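PDB 4XE7: uncharacterized protein from Bacillus thuringiensis serovar kurstaki, which is a bacterial actin-like protein of the ParM type that probably polymerises into cytoskeletal filaments that segregate plasmid DNA. Local coordinates for residues 10-14 / 24-28; 149-155 / 195-201; 204-209 / 402-407. Residue numbers count along the deposited sequence, not the author numbering.

Contact 1: residues 10-14 / 24-28; sequences MLLGG and ISFLN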
ATOM      1  N   MET A  10     -11.136   8.030 -19.961  1.00 31.20           N
ATOM      2  CA  MET A  10     -10.855   6.727 -19.385  1.00 27.78           C
ATOM      3  C   MET A  10      -9.860   6.843 -18.243  1.00 21.65           C
ATOM      4  O   MET A  10      -9.073   7.797 -18.178  1.00 20.67           O
ATOM      5  CB  MET A  10     -10.315   5.769 -20.455  1.00 28.24           C
ATOM      6  CG  MET A  10      -8.882   6.100 -20.895  1.00 25.54           C
ATOM      7  SD  MET A  10      -7.623   5.213 -19.935  1.00 22.08           S
ATOM      8  CE  MET A  10      -8.184   3.518 -20.243  1.00 24.06           C
ATOM      9  N   LEU A  11      -9.920   5.866 -17.346  1.00 22.69           N
ATOM     10  CA  LEU A  11      -8.975   5.727 -16.256  1.00 25.67           C
ATOM     11  C   LEU A  11      -8.368   4.336 -16.373  1.00 25.33           C
ATOM     12  O   LEU A  11      -9.092   3.338 -16.462  1.00 21.59           O
ATOM     13  CB  LEU A  11      -9.656   5.917 -14.895  1.00 24.52           C
ATOM     14  CG  LEU A  11      -8.827   5.596 -13.645  1.00 34.41           C
ATOM     15  CD1 LEU A  11      -7.670   6.607 -13.425  1.00 15.89           C
ATOM     16  CD2 LEU A  11      -9.730   5.508 -12.416  1.00 31.34           C
ATOM     17  N   LEU A  12      -7.043   4.271 -16.399  1.00 22.01           N
ATOM     18  CA  LEU A  12      -6.366   2.985 -16.414  1.00 17.69           C
ATOM     19  C   LEU A  12      -5.776   2.713 -15.029  1.00 26.41           C
ATOM     20  O   LEU A  12      -4.778   3.317 -14.661  1.00 25.58           O
ATOM     21  CB  LEU A  12      -5.275   2.955 -17.481  1.00 18.94           C
ATOM     22  CG  LEU A  12      -4.694   1.559 -17.709  1.00 29.15           C
ATOM     23  CD1 LEU A  12      -5.671   0.689 -18.522  1.00 27.62           C
ATOM     24  CD2 LEU A  12      -3.315   1.610 -18.358  1.00 30.04           C
ATOM     25  N   GLY A  13      -6.403   1.820 -14.262  1.00 20.28           N
ATOM     26  CA  GLY A  13      -5.940   1.520 -12.920  1.00 21.70           C
ATOM     27  C   GLY A  13      -5.784   0.046 -12.586  1.00 23.99           C
ATOM     28  O   GLY A  13      -6.143  -0.847 -13.378  1.00 24.90           O
ATOM     29  N   GLY A  14      -5.221  -0.204 -11.408  1.00 20.01           N
ATOM     30  CA  GLY A  14      -5.129  -1.537 -10.841  1.00 20.74           C
ATOM     31  C   GLY A  14      -5.786  -1.422  -9.485  1.00 24.83           C
ATOM     32  O   GLY A  14      -5.513  -0.480  -8.747  1.00 21.19           O
ATOM     33  N   ILE A  24      -5.241   1.687  -4.797  1.00 19.47           N
ATOM     34  CA  ILE A  24      -5.301   1.876  -6.239  1.00 22.11           C
ATOM     35  C   ILE A  24      -3.942   2.315  -6.758  1.00 20.22           C
ATOM     36  O   ILE A  24      -3.226   3.072  -6.099  1.00 18.35           O
ATOM     37  CB  ILE A  24      -6.371   2.923  -6.632  1.00 21.90           C
ATOM     38  CG1 ILE A  24      -6.468   3.088  -8.147  1.00 19.57           C
ATOM     39  CG2 ILE A  24      -6.054   4.286  -6.019  1.00 29.14           C
ATOM     40  CD1 ILE A  24      -7.580   4.127  -8.572  1.00 16.69           C
ATOM     41  N   SER A  25      -3.584   1.822  -7.936  1.00 16.28           N
ATOM     42  CA  SER A  25      -2.492   2.385  -8.708  1.00 22.99           C
ATOM     43  C   SER A  25      -3.028   2.757 -10.089  1.00 24.50           C
ATOM     44  O   SER A  25      -3.690   1.945 -10.728  1.00 20.92           O
ATOM     45  CB  SER A  25      -1.327   1.395  -8.823  1.00 23.66           C
ATOM     46  OG  SER A  25      -0.649   1.261  -7.586  1.00 24.20           O
ATOM     47  N   PHE A  26      -2.772   3.972 -10.558  1.00 21.06           N
ATOM     48  CA  PHE A  26      -3.279   4.340 -11.880  1.00 18.14           C
ATOM     49  C   PHE A  26      -2.269   5.174 -12.637  1.00 18.16           C
ATOM     50  O   PHE A  26      -1.281   5.640 -12.070  1.00 20.88           O
ATOM     51  CB  PHE A  26      -4.611   5.099 -11.769  1.00 19.27           C
ATOM     52  CG  PHE A  26      -4.499   6.434 -11.082  1.00 19.33           C
ATOM     53  CD1 PHE A  26      -4.464   7.612 -11.816  1.00 31.62           C
ATOM     54  CD2 PHE A  26      -4.424   6.510  -9.701  1.00 21.22           C
ATOM     55  CE1 PHE A  26      -4.362   8.857 -11.183  1.00 20.87           C
ATOM     56  CE2 PHE A  26      -4.314   7.751  -9.063  1.00 20.57           C
ATOM     57  CZ  PHE A  26      -4.288   8.916  -9.807  1.00 23.66           C
ATOM     58  N   LEU A  27      -2.504   5.358 -13.929  1.00 23.86           N
ATOM     59  CA  LEU A  27      -1.630   6.221 -14.709  1.00 19.87           C
ATOM     60  C   LEU A  27      -2.198   7.631 -14.713  1.00 20.26           C
ATOM     61  O   LEU A  27      -3.355   7.854 -15.072  1.00 19.25           O
ATOM     62  CB  LEU A  27      -1.455   5.685 -16.126  1.00 19.89           C
ATOM     63  CG  LEU A  27      -0.718   4.339 -16.165  1.00 30.16           C
ATOM     64  CD1 LEU A  27      -0.613   3.800 -17.594  1.00 31.99           C
ATOM     65  CD2 LEU A  27       0.689   4.482 -15.532  1.00 21.59           C
ATOM     66  N   ASN A  28      -1.389   8.590 -14.273  1.00 19.02           N
ATOM     67  CA  ASN A  28      -1.882   9.947 -14.168  1.00 21.75           C
ATOM     68  C   ASN A  28      -1.667  10.652 -15.504  1.00 18.82           C
ATOM     69  O   ASN A  28      -1.419   9.996 -16.524  1.00 17.99           O
ATOM     70  CB  ASN A  28      -1.216  10.686 -12.999  1.00 26.11           C
ATOM     71  CG  ASN A  28       0.307  10.772 -13.131  1.00 27.08           C
ATOM     72  OD1 ASN A  28       0.867  10.634 -14.223  1.00 21.26           O
ATOM     73  ND2 ASN A  28       0.979  11.024 -12.004  1.00 23.32           N
TER
HETATM   74  O   HOH W   1      -5.556   6.587 -16.499  1.00 21.42           O
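Three main-chain hydrogen bonds tie residues 10-14 to 24-28 as the open end of an antiparallel beta hairpin. Gly-14 and Ser-25 form a hydrogen-bonded pair: Gly-14 N donates to Ser-25 O at 2.7 Å, and Ser-25 N returns the bond to Gly-14 O at 3.1 Å. One step outward Gly-13 and Phe-26 face each other as a non-hydrogen-bonded pair, their CA atoms just 4.0 Å apart. Leu-27 N then donates to Leu-12 O at 3.1 Å. The return bond is replaced by water 1, which accepts from Leu-12 N at 2.8 Å and donates to Leu-27 O at 2.9 Å, so the strands splay around a bridging solvent molecule. Side chains add packing: Leu-12 CD2 lies 3.6 Å from Leu-27 CD1, and Leu-11 CD1 3.7 Å from Phe-26 CD1. Ser-25 OG is satisfied by Ser-35 OG and Ser-404 OG, Gly-13 O by Asn-411 ND2; outward backbone bonds join Leu-11 to Ser-147, Ile-24 to Phe-36 and Phe-26 to Glu-34. In this actin-like fold the hairpin opens the domain's main sheet; strand 33-45 continues it beyond 24-28, helix 402-418 packs on the Leu-12 and Ser-25 side, and helix 123-140 on Leu-11, Ile-24 and Phe-26.

Contact 2: residues 149-155 / 195-201; sequences PFSGGMP and DGTMNVE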
ATOM      1  N   PRO A 149     -11.673   0.096 -17.389  1.00 33.17           N
ATOM      2  CA  PRO A 149     -11.475  -1.353 -17.533  1.00 28.42           C
ATOM      3  C   PRO A 149     -10.958  -1.946 -16.222  1.00 29.85           C
ATOM      4  O   PRO A 149      -9.896  -1.541 -15.733  1.00 28.75           O
ATOM      5  CB  PRO A 149     -10.441  -1.470 -18.653  1.00 23.18           C
ATOM      6  CG  PRO A 149      -9.700  -0.157 -18.633  1.00 33.63           C
ATOM      7  CD  PRO A 149     -10.707   0.884 -18.175  1.00 31.58           C
ATOM      8  N   PHE A 150     -11.705  -2.887 -15.649  1.00 22.11           N
ATOM      9  CA  PHE A 150     -11.389  -3.341 -14.304  1.00 25.31           C
ATOM     10  C   PHE A 150     -10.280  -4.393 -14.268  1.00 24.83           C
ATOM     11  O   PHE A 150     -10.408  -5.474 -14.817  1.00 32.73           O
ATOM     12  CB  PHE A 150     -12.637  -3.900 -13.604  1.00 24.34           C
ATOM     13  CG  PHE A 150     -12.402  -4.193 -12.159  1.00 27.71           C
ATOM     14  CD1 PHE A 150     -12.299  -3.157 -11.244  1.00 31.76           C
ATOM     15  CD2 PHE A 150     -12.207  -5.492 -11.721  1.00 27.74           C
ATOM     16  CE1 PHE A 150     -12.053  -3.408  -9.907  1.00 26.72           C
ATOM     17  CE2 PHE A 150     -11.953  -5.754 -10.382  1.00 27.53           C
ATOM     18  CZ  PHE A 150     -11.872  -4.711  -9.479  1.00 21.99           C
ATOM     19  N   SER A 151      -9.195  -4.096 -13.572  1.00 19.56           N
ATOM     20  CA  SER A 151      -8.184  -5.122 -13.380  1.00 24.16           C
ATOM     21  C   SER A 151      -7.998  -5.318 -11.888  1.00 30.80           C
ATOM     22  O   SER A 151      -7.454  -4.461 -11.195  1.00 29.43           O
ATOM     23  CB  SER A 151      -6.868  -4.740 -14.068  1.00 22.25           C
ATOM     24  OG  SER A 151      -5.836  -5.677 -13.785  1.00 23.15           O
ATOM     25  N   GLY A 152      -8.488  -6.439 -11.383  1.00 22.29           N
ATOM     26  CA  GLY A 152      -8.313  -6.738  -9.984  1.00 17.47           C
ATOM     27  C   GLY A 152      -7.748  -8.124  -9.762  1.00 20.35           C
ATOM     28  O   GLY A 152      -7.143  -8.735 -10.649  1.00 26.91           O
ATOM     29  N   GLY A 153      -7.943  -8.627  -8.557  1.00 30.59           N
ATOM     30  CA  GLY A 153      -7.487  -9.960  -8.240  1.00 35.66           C
ATOM     31  C   GLY A 153      -8.085 -10.419  -6.938  1.00 40.37           C
ATOM     32  O   GLY A 153      -8.417  -9.608  -6.075  1.00 36.88           O
ATOM     33  N   MET A 154      -8.246 -11.727  -6.799  1.00 45.22           N
ATOM     34  CA  MET A 154      -8.685 -12.274  -5.530  1.00 51.76           C
ATOM     35  C   MET A 154      -7.836 -13.482  -5.172  1.00 63.79           C
ATOM     36  O   MET A 154      -7.323 -14.182  -6.056  1.00 52.94           O
ATOM     37  CB  MET A 154     -10.172 -12.644  -5.566  1.00 46.24           C
ATOM     38  CG  MET A 154     -10.510 -13.785  -6.493  1.00 48.32           C
ATOM     39  SD  MET A 154     -12.268 -14.136  -6.486  1.00144.90           S
ATOM     40  CE  MET A 154     -12.507 -14.471  -8.214  1.00 34.85           C
ATOM     41  N   PRO A 155      -7.658 -13.709  -3.864  1.00 75.13           N
ATOM     42  CA  PRO A 155      -6.945 -14.881  -3.351  1.00 79.43           C
ATOM     43  C   PRO A 155      -7.640 -16.184  -3.761  1.00 77.91           C
ATOM     44  O   PRO A 155      -8.821 -16.177  -4.117  1.00 80.38           O
ATOM     45  CB  PRO A 155      -6.973 -14.672  -1.830  1.00 78.84           C
ATOM     46  CG  PRO A 155      -8.048 -13.663  -1.581  1.00 77.65           C
ATOM     47  CD  PRO A 155      -8.069 -12.792  -2.786  1.00 78.07           C
ATOM     48  N   ASP A 195     -15.652  -3.973 -19.296  1.00 28.60           N
ATOM     49  CA  ASP A 195     -14.856  -5.184 -19.372  1.00 31.83           C
ATOM     50  C   ASP A 195     -13.796  -5.149 -18.282  1.00 30.08           C
ATOM     51  O   ASP A 195     -13.625  -4.133 -17.594  1.00 26.43           O
ATOM     52  CB  ASP A 195     -14.218  -5.344 -20.762  1.00 36.87           C
ATOM     53  CG  ASP A 195     -13.398  -4.118 -21.197  1.00 43.96           C
ATOM     54  OD1 ASP A 195     -13.581  -3.656 -22.345  1.00 52.88           O
ATOM     55  OD2 ASP A 195     -12.552  -3.629 -20.418  1.00 40.93           O
ATOM     56  N   GLY A 196     -13.091  -6.256 -18.118  1.00 30.22           N
ATOM     57  CA  GLY A 196     -12.065  -6.323 -17.103  1.00 29.71           C
ATOM     58  C   GLY A 196     -11.266  -7.608 -17.144  1.00 29.84           C
ATOM     59  O   GLY A 196     -11.485  -8.464 -17.995  1.00 30.64           O
ATOM     60  N   THR A 197     -10.343  -7.731 -16.199  1.00 29.42           N
ATOM     61  CA  THR A 197      -9.493  -8.907 -16.065  1.00 36.56           C
ATOM     62  C   THR A 197      -9.267  -9.196 -14.586  1.00 38.58           C
ATOM     63  O   THR A 197      -9.183  -8.273 -13.777  1.00 32.97           O
ATOM     64  CB  THR A 197      -8.120  -8.708 -16.743  1.00 41.05           C
ATOM     65  OG1 THR A 197      -8.287  -8.056 -18.006  1.00 45.09           O
ATOM     66  CG2 THR A 197      -7.424 -10.040 -16.948  1.00 51.48           C
ATOM     67  N   MET A 198      -9.158 -10.465 -14.224  1.00 33.78           N
ATOM     68  CA  MET A 198      -8.836 -10.799 -12.848  1.00 34.35           C
ATOM     69  C   MET A 198      -7.490 -11.493 -12.821  1.00 35.80           C
ATOM     70  O   MET A 198      -7.172 -12.294 -13.699  1.00 38.04           O
ATOM     71  CB  MET A 198      -9.922 -11.671 -12.223  1.00 35.10           C
ATOM     72  CG  MET A 198     -11.248 -10.952 -12.049  1.00 31.82           C
ATOM     73  SD  MET A 198     -11.181  -9.609 -10.838  1.00 29.81           S
ATOM     74  CE  MET A 198     -11.041 -10.558  -9.325  1.00 43.53           C
ATOM     75  N   ASN A 199      -6.688 -11.172 -11.821  1.00 24.54           N
ATOM     76  CA  ASN A 199      -5.326 -11.673 -11.788  1.00 26.78           C
ATOM     77  C   ASN A 199      -5.127 -12.548 -10.559  1.00 37.67           C
ATOM     78  O   ASN A 199      -5.965 -12.554  -9.644  1.00 36.67           O
ATOM     79  CB  ASN A 199      -4.324 -10.514 -11.797  1.00 24.97           C
ATOM     80  CG  ASN A 199      -4.575  -9.526 -12.938  1.00 31.12           C
ATOM     81  OD1 ASN A 199      -4.192  -9.772 -14.081  1.00 29.67           O
ATOM     82  ND2 ASN A 199      -5.236  -8.401 -12.627  1.00 27.82           N
ATOM     83  N   VAL A 200      -4.018 -13.283 -10.552  1.00 45.80           N
ATOM     84  CA  VAL A 200      -3.646 -14.127  -9.425  1.00 52.72           C
ATOM     85  C   VAL A 200      -3.048 -13.291  -8.314  1.00 42.44           C
ATOM     86  O   VAL A 200      -1.896 -12.877  -8.433  1.00 39.55           O
ATOM     87  CB  VAL A 200      -2.593 -15.182  -9.828  1.00 64.89           C
ATOM     88  CG1 VAL A 200      -2.305 -16.128  -8.670  1.00 63.61           C
ATOM     89  CG2 VAL A 200      -3.017 -15.930 -11.084  1.00 72.30           C
ATOM     90  N   GLU A 201      -3.793 -13.051  -7.237  1.00 32.26           N
ATOM     91  CA  GLU A 201      -3.246 -12.266  -6.130  1.00 43.05           C
ATOM     92  C   GLU A 201      -2.042 -13.019  -5.573  1.00 40.27           C
ATOM     93  O   GLU A 201      -2.045 -14.243  -5.517  1.00 39.50           O
ATOM     94  CB  GLU A 201      -4.296 -12.018  -5.038  1.00 50.20           C
ATOM     95  CG  GLU A 201      -3.935 -10.884  -4.081  1.00 65.36           C
ATOM     96  CD  GLU A 201      -4.926 -10.732  -2.935  1.00 81.22           C
ATOM     97  OE1 GLU A 201      -5.146 -11.719  -2.203  1.00 85.16           O
ATOM     98  OE2 GLU A 201      -5.483  -9.625  -2.765  1.00 87.35           O
TER
HETATM   99  O   HOH W   2      -8.879  -4.953 -17.892  1.00 31.21           O
HETATM  100  O   HOH W   3      -8.334 -13.147  -9.424  1.00 43.63           O
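A parallel strand pair within the main sheet of an actin-like domain brings residues 149-155 alongside 195-201, with strand axes 4.4 Å apart at closest approach and 30° between their directions. The ladder alternates in the parallel manner. Phe-150 N donates to Asp-195 O (3.0 Å), Thr-197 N to Phe-150 O (2.6 Å), Gly-152 N to Thr-197 O (3.1 Å) and Asn-199 N to Gly-152 O (2.7 Å). On its far side the first strand pairs onward, Ser-151 sharing a backbone hydrogen bond with Phe-15. Asn-199 strengthens the last rung from its side chain, ND2 reaching both Gly-152 O at 2.8 Å and Ser-151 OG at 3.0 Å. Ser-151 OG is also bonded to Tyr-407 O, so the face carrying Ser-151 and Asn-199 is the one that helix 402-418 packs against, as helices flank the sheets in actin-like domains. On the other face Met-198 folds its m,m,m side chain back to the neighbouring strand: SD lies 4.0 Å from Phe-150 CE2, at the ring edge, a Met-aromatic contact beneath which Gly-152 leaves room, since a CB there would clash with the Phe-150 ring. Helices 123-140 and 164-171 pack around that phenylalanine. Toward residue 154 direct pairing loosens and water 3 takes over, accepting from Met-154 N at 3.0 Å and donating to Asn-199 O at 2.5 Å.

Contact 3: residues 204-209 / 402-407; sequences SSVLAI and FTSRSY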
ATOM      1  N   SER A 204       1.171 -12.440  -8.811  1.00 43.44           N
ATOM      2  CA  SER A 204       1.097 -11.306  -9.741  1.00 43.46           C
ATOM      3  C   SER A 204       2.121 -10.243  -9.407  1.00 37.17           C
ATOM      4  O   SER A 204       2.554  -9.504 -10.282  1.00 34.23           O
ATOM      5  CB  SER A 204      -0.287 -10.642  -9.736  1.00 44.12           C
ATOM      6  OG  SER A 204      -1.298 -11.539 -10.130  1.00 58.51           O
ATOM      7  N   SER A 205       2.483 -10.160  -8.130  1.00 37.07           N
ATOM      8  CA  SER A 205       3.354  -9.111  -7.634  1.00 32.18           C
ATOM      9  C   SER A 205       4.713  -9.118  -8.318  1.00 33.57           C
ATOM     10  O   SER A 205       5.437  -8.118  -8.289  1.00 28.13           O
ATOM     11  CB  SER A 205       3.516  -9.233  -6.122  1.00 42.85           C
ATOM     12  OG  SER A 205       2.260  -9.072  -5.482  1.00 45.79           O
ATOM     13  N   VAL A 206       5.027 -10.250  -8.943  1.00 27.84           N
ATOM     14  CA  VAL A 206       6.191 -10.414  -9.791  1.00 29.36           C
ATOM     15  C   VAL A 206       6.227  -9.362 -10.897  1.00 31.49           C
ATOM     16  O   VAL A 206       7.289  -8.813 -11.210  1.00 29.36           O
ATOM     17  CB  VAL A 206       6.204 -11.840 -10.418  1.00 42.98           C
ATOM     18  CG1 VAL A 206       7.197 -11.936 -11.562  1.00 48.87           C
ATOM     19  CG2 VAL A 206       6.520 -12.877  -9.363  1.00 45.47           C
ATOM     20  N   LEU A 207       5.069  -9.073 -11.488  1.00 24.81           N
ATOM     21  CA  LEU A 207       5.013  -8.058 -12.538  1.00 25.90           C
ATOM     22  C   LEU A 207       5.546  -6.700 -12.056  1.00 19.08           C
ATOM     23  O   LEU A 207       6.269  -6.025 -12.790  1.00 22.91           O
ATOM     24  CB  LEU A 207       3.583  -7.901 -13.061  1.00 19.57           C
ATOM     25  CG  LEU A 207       3.172  -8.946 -14.087  1.00 38.53           C
ATOM     26  CD1 LEU A 207       1.680  -8.850 -14.397  1.00 43.45           C
ATOM     27  CD2 LEU A 207       4.012  -8.765 -15.340  1.00 40.14           C
ATOM     28  N   ALA A 208       5.201  -6.320 -10.827  1.00 21.82           N
ATOM     29  CA  ALA A 208       5.563  -4.998 -10.308  1.00 29.34           C
ATOM     30  C   ALA A 208       7.029  -4.945  -9.910  1.00 31.54           C
ATOM     31  O   ALA A 208       7.598  -3.867  -9.763  1.00 29.26           O
ATOM     32  CB  ALA A 208       4.694  -4.616  -9.130  1.00 23.24           C
ATOM     33  N   ILE A 209       7.639  -6.111  -9.732  1.00 27.63           N
ATOM     34  CA  ILE A 209       9.072  -6.162  -9.485  1.00 26.06           C
ATOM     35  C   ILE A 209       9.821  -6.076 -10.808  1.00 26.82           C
ATOM     36  O   ILE A 209      10.839  -5.382 -10.915  1.00 30.97           O
ATOM     37  CB  ILE A 209       9.435  -7.429  -8.702  1.00 31.46           C
ATOM     38  CG1 ILE A 209       8.912  -7.272  -7.269  1.00 28.60           C
ATOM     39  CG2 ILE A 209      10.939  -7.673  -8.722  1.00 32.34           C
ATOM     40  CD1 ILE A 209       8.681  -8.570  -6.544  1.00 35.79           C
ATOM     41  N   PHE A 402       2.612  -3.031  -4.663  1.00 26.38           N
ATOM     42  CA  PHE A 402       3.071  -3.992  -5.668  1.00 20.22           C
ATOM     43  C   PHE A 402       1.887  -4.770  -6.261  1.00 19.81           C
ATOM     44  O   PHE A 402       1.901  -5.158  -7.432  1.00 19.52           O
ATOM     45  CB  PHE A 402       4.090  -4.976  -5.068  1.00 19.32           C
ATOM     46  CG  PHE A 402       5.534  -4.481  -5.085  1.00 21.72           C
ATOM     47  CD1 PHE A 402       5.876  -3.264  -5.642  1.00 20.19           C
ATOM     48  CD2 PHE A 402       6.550  -5.273  -4.553  1.00 29.54           C
ATOM     49  CE1 PHE A 402       7.193  -2.841  -5.671  1.00 23.44           C
ATOM     50  CE2 PHE A 402       7.861  -4.863  -4.579  1.00 26.54           C
ATOM     51  CZ  PHE A 402       8.191  -3.638  -5.136  1.00 27.27           C
ATOM     52  N   THR A 403       0.866  -5.008  -5.442  1.00 23.26           N
ATOM     53  CA  THR A 403      -0.320  -5.710  -5.919  1.00 23.79           C
ATOM     54  C   THR A 403      -1.119  -4.842  -6.897  1.00 25.70           C
ATOM     55  O   THR A 403      -1.456  -5.291  -7.992  1.00 23.73           O
ATOM     56  CB  THR A 403      -1.219  -6.133  -4.764  1.00 24.13           C
ATOM     57  OG1 THR A 403      -0.480  -6.989  -3.884  1.00 29.80           O
ATOM     58  CG2 THR A 403      -2.463  -6.860  -5.283  1.00 26.88           C
ATOM     59  N   SER A 404      -1.430  -3.608  -6.504  1.00 24.53           N
ATOM     60  CA  SER A 404      -2.169  -2.719  -7.400  1.00 27.03           C
ATOM     61  C   SER A 404      -1.356  -2.345  -8.637  1.00 25.64           C
ATOM     62  O   SER A 404      -1.915  -2.234  -9.729  1.00 21.27           O
ATOM     63  CB  SER A 404      -2.633  -1.447  -6.677  1.00 18.87           C
ATOM     64  OG  SER A 404      -1.605  -0.860  -5.905  1.00 22.17           O
ATOM     65  N   ARG A 405      -0.048  -2.137  -8.476  1.00 18.43           N
ATOM     66  CA  ARG A 405       0.808  -1.869  -9.624  1.00 20.68           C
ATOM     67  C   ARG A 405       0.841  -3.053 -10.583  1.00 21.73           C
ATOM     68  O   ARG A 405       0.860  -2.857 -11.803  1.00 20.36           O
ATOM     69  CB  ARG A 405       2.239  -1.518  -9.186  1.00 24.45           C
ATOM     70  CG  ARG A 405       2.339  -0.172  -8.499  1.00 26.63           C
ATOM     71  CD  ARG A 405       3.651  -0.014  -7.746  1.00 26.73           C
ATOM     72  NE  ARG A 405       4.772   0.037  -8.660  1.00 32.13           N
ATOM     73  CZ  ARG A 405       5.297   1.156  -9.146  1.00 25.62           C
ATOM     74  NH1 ARG A 405       4.812   2.332  -8.801  1.00 24.93           N
ATOM     75  NH2 ARG A 405       6.315   1.094  -9.981  1.00 23.38           N
ATOM     76  N   SER A 406       0.850  -4.274 -10.045  1.00 16.47           N
ATOM     77  CA  SER A 406       0.822  -5.473 -10.894  1.00 25.44           C
ATOM     78  C   SER A 406      -0.461  -5.531 -11.714  1.00 18.18           C
ATOM     79  O   SER A 406      -0.428  -5.773 -12.918  1.00 25.35           O
ATOM     80  CB  SER A 406       0.949  -6.750 -10.057  1.00 37.11           C
ATOM     81  OG  SER A 406       2.190  -6.797  -9.372  1.00 43.89           O
ATOM     82  N   TYR A 407      -1.590  -5.340 -11.046  1.00 17.62           N
ATOM     83  CA  TYR A 407      -2.862  -5.259 -11.749  1.00 22.11           C
ATOM     84  C   TYR A 407      -2.794  -4.170 -12.824  1.00 22.37           C
ATOM     85  O   TYR A 407      -3.176  -4.400 -13.967  1.00 25.00           O
ATOM     86  CB  TYR A 407      -4.012  -4.993 -10.769  1.00 23.23           C
ATOM     87  CG  TYR A 407      -4.209  -6.078  -9.712  1.00 21.26           C
ATOM     88  CD1 TYR A 407      -3.602  -7.324  -9.851  1.00 31.18           C
ATOM     89  CD2 TYR A 407      -4.987  -5.851  -8.576  1.00 19.84           C
ATOM     90  CE1 TYR A 407      -3.771  -8.316  -8.908  1.00 38.21           C
ATOM     91  CE2 TYR A 407      -5.168  -6.857  -7.608  1.00 23.69           C
ATOM     92  CZ  TYR A 407      -4.555  -8.085  -7.795  1.00 33.20           C
ATOM     93  OH  TYR A 407      -4.693  -9.102  -6.874  1.00 38.88           O
TER
HETATM   94  O   HOH W   4       6.147  -1.667 -10.596  1.00 28.96           O
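Ser-204 begins the approach to helix 402-407: its O lies 2.9 Å from Ser-406 OG, while Phe-402 O lies 2.6 Å from the same hydroxyl, two acceptors competing for one proton. Ser-205 follows with its CA 3.1 Å from Ser-406 OG; its own hydroxyl bonds to Gly-202 O. Val-206 turns its side chain away, and Leu-207 brings CD1 to 4.0 Å from Ser-406 O. In this actin-like fold the short helix 205-210 crosses the start of helix 402-418 almost at right angles, the segment axes 87° apart in direction and 7.3 Å apart at closest approach, a closeness that small residues permit. Ala-208 sits at the crossing: its CB is 3.3 Å from Phe-402 O and 3.3 Å from Ser-406 OG, and its N gives that hydroxyl a weak hydrogen bond at 3.4 Å. Water 4 donates to Ala-208 O at 2.8 Å and accepts from Arg-405 NH2 at 2.8 Å, the same nitrogen that forms a salt bridge with Asp-212. Ile-209 closes the segment, CG1 packing 3.8 Å from Phe-402 CE2.

In the fold
Helix 402-418 is what brings the three contacts together, their centres 12 to 13 Å apart. Contacts 1 and 2 share a sheet: backbone hydrogen bonds join Leu-11 to Ser-147 and Ser-151 to Phe-15, and Leu-11 O packs 3.4 Å from Pro-149 CD. Each then reaches the helix of contact 3 through a serine: Ser-25 OG is 2.9 Å from Ser-404 OG, and Ser-151 OG 3.0 Å from Tyr-407 O, both probable hydrogen bonds. Tyr-407 also packs by its OH 3.2 Å from Gly-153 CA. Strand 188-200 of contact 2 leads through a short loop into helix 205-210 of contact 3. The crystal is the apo form; in actin-like proteins nucleotide binds in the cleft between the domains.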